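Local coordinates for protein M32 carboxypeptidase (Chitinophagaceae bacterium, PDB 7A03) that probably removes amino acids from the C-terminal ends of peptides as a metal-dependent carboxypeptidase of family M32, at residues K122-N127 with N400-V405; N127-F132 with I377-L382. All coordinates share one frame; numbering follows the deposited sequence.

Interaction 1 (K122-N127 with N400-V405); sequences KARKAN and NDTQGV
The side-chain amide of N127 has the methyl CG2 of T402 over one face, 3.6 Å from its CG. The amide of N400 crosses it at a steep angle, the two planes 74° apart, with N400 OD1 3.6 Å from N127 ND2. The backbone N of T402 donates to N127 OD1 at 2.9 Å, coming from above the carbonyl plane rather than along a lone pair. T402 CG2 also touches the end of the helix, 3.4 Å from R124 O.

N127 has positive phi and is the C' residue of the Schellman motif that closes helix 103-126. Facing it is the type I turn D401-G404. N400 leads into this turn as an Asx motif. Its OD1 is gripped by two donors, T402 OG1 at 2.9 Å and the backbone N of Q403. T402 OG1 reaches it from the crowded position between the backbone N and the carbonyl carbon (chi1 59°).

Two waters add bridges. One donates to N127 O and accepts from D401 N, at 2.8 Å from that nitrogen. The other accepts from R124 NH1 and donates to T402 O. R124 NH1 also binds L406 O.

The contact lies at the surface and is mainly polar, and no salt bridge links the two segments. The one charged group in these links, R124, reaches the turn through a water. The joint thus rests on directional bonds to backbone atoms and would probably depend on the turn keeping its shape.

Interaction 2 (N127-F132 with I377-L382); sequences NDYQVF and ISTKDL
A capped helix start meets a type II beta turn here. D128 is the N-cap of helix 129-150, and its OD2 accepts from Q130 N at 2.9 Å. The turn T379-L382 leads into helix 382-394, with D381 as the N-cap residue and in positive phi, as its place in a type II turn requires.

Y129 carries the contact. Its CG is anti to the backbone N (chi1 160°), which sends the ring across to the turn. The hydroxyl OH donates to T379 O at 2.6 Å. This bond lies in the carbonyl plane, on a lone pair, with a C=O...donor angle of 134°. T379 O also lies in the plane of the ring, at its edge. The same oxygen takes the weak turn-closing bond from L382 N, so it serves both the turn and the tyrosine. T379 OG1 stands 2.7 Å from Y129 OH and has a weak bond to E133.

L382 CB packs obliquely against the tip of the tyrosine, 3.5 Å from CZ. L136, N383 and V405 also touch the Y129 side chain, which is buried. A phenylalanine here lacks the hydroxyl that donates to T379 O, and this is likely to loosen the tie between helix start and turn.

Q130 contributes less. Its chain bends at chi2 (-60°), and NE2 comes to 4.0 Å from D381 N without a bond. K380 NZ forms a salt bridge with E133 of helix 129-150. The approach to the turn is itself braced by an ST turn, in which S378 OG accepts from K380 N at 2.7 Å.

In the fold
The two contacts share N127, and their centres lie about 10 Å apart. Interaction 2 is nested inside the chain loop that interaction 1 closes. The break between helices 103-126 and 129-150 meets the turn that leads into helix 382-394 and the loop that follows that helix. D401 OD2 connects the contacts through a probable hydrogen bond to Y129 N, 2.8 Å away. A probable bond of 3.1 Å runs from D128 N to A123 O. V131 packs on K122 and A123. The HExxH pattern, probably the metal site in this family, is on helix 258-277 and belongs to neither contact; no metal is bound to its histidines here.

Interaction 1 (K122-N127 with N400-V405)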
# COMPACT_ATOMS: atom_id res chain seq x y z
N LYS A 122 -6.84 18.49 16.38
CA LYS A 122 -7.73 19.58 16.76
C LYS A 122 -8.32 20.30 15.54
O LYS A 122 -9.43 20.84 15.62
CB LYS A 122 -7.11 20.51 17.81
CG LYS A 122 -5.88 21.27 17.38
CD LYS A 122 -6.00 22.73 17.79
CE LYS A 122 -6.40 22.90 19.25
NZ LYS A 122 -6.81 24.31 19.49
N ALA A 123 -7.62 20.28 14.40
CA ALA A 123 -8.17 20.86 13.18
C ALA A 123 -9.36 20.05 12.69
O ALA A 123 -10.39 20.62 12.32
CB ALA A 123 -7.09 20.93 12.10
N ARG A 124 -9.23 18.72 12.66
CA ARG A 124 -10.36 17.88 12.30
C ARG A 124 -11.53 18.11 13.24
O ARG A 124 -12.68 18.16 12.80
CB ARG A 124 -9.94 16.41 12.31
CG ARG A 124 -9.16 15.99 11.08
CD ARG A 124 -8.51 14.64 11.26
NE ARG A 124 -9.50 13.58 11.41
CZ ARG A 124 -10.14 13.00 10.40
NH1 ARG A 124 -9.89 13.37 9.15
NH2 ARG A 124 -11.03 12.04 10.64
N LYS A 125 -11.27 18.27 14.54
CA LYS A 125 -12.39 18.42 15.46
C LYS A 125 -13.06 19.79 15.35
O LYS A 125 -14.28 19.91 15.55
CB LYS A 125 -11.99 18.06 16.89
CG LYS A 125 -11.44 16.62 17.05
CD LYS A 125 -11.85 15.67 15.92
CE LYS A 125 -10.91 14.48 15.82
NZ LYS A 125 -9.51 14.93 15.59
N ALA A 126 -12.30 20.83 15.00
CA ALA A 126 -12.88 22.13 14.67
C ALA A 126 -13.39 22.20 13.24
O ALA A 126 -14.08 23.16 12.89
CB ALA A 126 -11.85 23.23 14.91
N ASN A 127 -13.07 21.20 12.41
CA ASN A 127 -13.42 21.19 10.99
C ASN A 127 -12.92 22.43 10.26
O ASN A 127 -13.64 23.07 9.49
CB ASN A 127 -14.92 20.96 10.76
CG ASN A 127 -15.20 20.14 9.53
OD1 ASN A 127 -14.42 20.15 8.57
ND2 ASN A 127 -16.31 19.41 9.54
N ASN A 400 -16.78 20.57 3.40
CA ASN A 400 -16.05 21.03 4.57
C ASN A 400 -14.66 20.40 4.55
O ASN A 400 -14.37 19.55 3.71
CB ASN A 400 -16.79 20.70 5.87
CG ASN A 400 -17.19 19.24 5.95
OD1 ASN A 400 -16.34 18.36 6.12
ND2 ASN A 400 -18.48 18.97 5.83
N ASP A 401 -13.82 20.83 5.48
CA ASP A 401 -12.40 20.46 5.43
C ASP A 401 -12.15 19.00 5.80
O ASP A 401 -11.22 18.39 5.27
CB ASP A 401 -11.57 21.41 6.28
CG ASP A 401 -11.38 22.76 5.61
OD1 ASP A 401 -11.50 22.83 4.37
OD2 ASP A 401 -11.11 23.75 6.33
N THR A 402 -12.94 18.42 6.71
CA THR A 402 -12.75 17.00 7.00
C THR A 402 -13.11 16.12 5.80
O THR A 402 -12.55 15.03 5.65
CB THR A 402 -13.49 16.56 8.26
OG1 THR A 402 -14.89 16.81 8.12
CG2 THR A 402 -12.97 17.32 9.48
N GLN A 403 -14.02 16.58 4.94
CA GLN A 403 -14.29 15.91 3.68
C GLN A 403 -13.31 16.31 2.58
O GLN A 403 -13.41 15.81 1.46
CB GLN A 403 -15.72 16.19 3.22
CG GLN A 403 -16.79 15.58 4.12
CD GLN A 403 -16.86 14.08 4.00
OE1 GLN A 403 -17.13 13.54 2.92
NE2 GLN A 403 -16.63 13.38 5.10
N GLY A 404 -12.37 17.21 2.89
CA GLY A 404 -11.41 17.70 1.93
C GLY A 404 -9.98 17.49 2.37
O GLY A 404 -9.55 16.35 2.57
N VAL A 405 -9.25 18.59 2.58
CA VAL A 405 -7.81 18.56 2.79
C VAL A 405 -7.39 17.87 4.08
O VAL A 405 -6.25 17.41 4.19
CB VAL A 405 -7.23 19.99 2.67
CG1 VAL A 405 -7.70 20.86 3.84
CG2 VAL A 405 -5.73 19.96 2.58
O HOH W 1 -12.18 12.86 7.19
O HOH W 2 -14.58 23.13 6.97

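Interaction 2 (N127-F132 with I377-L382)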
# COMPACT_ATOMS: atom_id res chain seq x y z
N ASN A 127 -13.07 21.20 12.41
CA ASN A 127 -13.42 21.19 10.99
C ASN A 127 -12.92 22.43 10.26
O ASN A 127 -13.64 23.07 9.49
CB ASN A 127 -14.92 20.96 10.76
CG ASN A 127 -15.20 20.14 9.53
OD1 ASN A 127 -14.42 20.15 8.57
ND2 ASN A 127 -16.31 19.41 9.54
N ASP A 128 -11.66 22.78 10.52
CA ASP A 128 -11.07 23.99 9.94
C ASP A 128 -9.60 23.73 9.65
O ASP A 128 -8.81 23.50 10.57
CB ASP A 128 -11.21 25.18 10.90
CG ASP A 128 -10.67 26.48 10.31
OD1 ASP A 128 -10.76 27.52 10.99
OD2 ASP A 128 -10.16 26.47 9.16
N TYR A 129 -9.24 23.81 8.36
CA TYR A 129 -7.87 23.54 7.97
C TYR A 129 -6.90 24.57 8.54
O TYR A 129 -5.74 24.24 8.81
CB TYR A 129 -7.77 23.52 6.44
CG TYR A 129 -6.36 23.72 5.94
CD1 TYR A 129 -5.44 22.68 5.97
CD2 TYR A 129 -5.94 24.95 5.46
CE1 TYR A 129 -4.14 22.86 5.52
CE2 TYR A 129 -4.64 25.14 5.01
CZ TYR A 129 -3.75 24.08 5.04
OH TYR A 129 -2.47 24.27 4.60
N GLN A 130 -7.35 25.81 8.73
CA GLN A 130 -6.45 26.85 9.22
C GLN A 130 -5.91 26.54 10.61
O GLN A 130 -4.87 27.08 10.99
CB GLN A 130 -7.13 28.22 9.17
CG GLN A 130 -7.58 28.64 7.78
CD GLN A 130 -6.42 28.74 6.79
OE1 GLN A 130 -5.26 28.84 7.18
NE2 GLN A 130 -6.74 28.71 5.50
N VAL A 131 -6.59 25.67 11.36
CA VAL A 131 -6.03 25.19 12.62
C VAL A 131 -4.78 24.36 12.36
O VAL A 131 -3.79 24.45 13.10
CB VAL A 131 -7.10 24.39 13.39
CG1 VAL A 131 -6.47 23.64 14.55
CG2 VAL A 131 -8.20 25.31 13.88
N PHE A 132 -4.80 23.55 11.30
CA PHE A 132 -3.67 22.70 10.94
C PHE A 132 -2.59 23.46 10.19
O PHE A 132 -1.44 23.01 10.17
CB PHE A 132 -4.20 21.55 10.07
CG PHE A 132 -3.18 20.49 9.72
CD1 PHE A 132 -2.45 19.85 10.70
CD2 PHE A 132 -2.98 20.12 8.39
CE1 PHE A 132 -1.53 18.86 10.38
CE2 PHE A 132 -2.06 19.14 8.06
CZ PHE A 132 -1.33 18.50 9.06
N ILE A 377 3.52 25.90 -4.78
CA ILE A 377 2.25 25.91 -4.08
C ILE A 377 2.54 26.18 -2.61
O ILE A 377 3.45 25.58 -2.03
CB ILE A 377 1.49 24.58 -4.25
CG1 ILE A 377 1.13 24.34 -5.72
CG2 ILE A 377 0.23 24.54 -3.38
CD1 ILE A 377 0.45 22.98 -5.95
N SER A 378 1.79 27.10 -2.01
CA SER A 378 1.95 27.43 -0.61
C SER A 378 0.91 26.69 0.23
O SER A 378 -0.13 26.26 -0.26
CB SER A 378 1.81 28.95 -0.39
OG SER A 378 1.24 29.22 0.88
N THR A 379 1.22 26.55 1.52
CA THR A 379 0.27 25.99 2.47
C THR A 379 -0.81 26.97 2.87
O THR A 379 -1.82 26.56 3.46
CB THR A 379 1.02 25.50 3.71
OG1 THR A 379 0.08 25.04 4.69
CG2 THR A 379 1.82 26.62 4.30
N LYS A 380 -0.63 28.26 2.58
CA LYS A 380 -1.67 29.25 2.85
C LYS A 380 -2.86 28.96 1.94
O LYS A 380 -2.71 28.89 0.72
CB LYS A 380 -1.13 30.65 2.60
CG LYS A 380 -0.02 31.12 3.57
CD LYS A 380 -0.17 30.50 4.95
CE LYS A 380 0.79 31.11 5.97
NZ LYS A 380 1.88 30.15 6.33
N ASP A 381 -4.04 28.78 2.54
CA ASP A 381 -5.26 28.50 1.78
C ASP A 381 -5.14 27.21 0.96
O ASP A 381 -5.61 27.12 -0.18
CB ASP A 381 -5.67 29.68 0.90
CG ASP A 381 -6.60 30.64 1.61
OD1 ASP A 381 -7.82 30.38 1.63
OD2 ASP A 381 -6.12 31.66 2.14
N LEU A 382 -4.49 26.21 1.53
CA LEU A 382 -4.37 24.93 0.83
C LEU A 382 -5.73 24.26 0.67
O LEU A 382 -5.93 23.48 -0.27
CB LEU A 382 -3.39 24.02 1.56
CG LEU A 382 -2.95 22.77 0.80
CD1 LEU A 382 -2.20 23.16 -0.47
CD2 LEU A 382 -2.09 21.90 1.68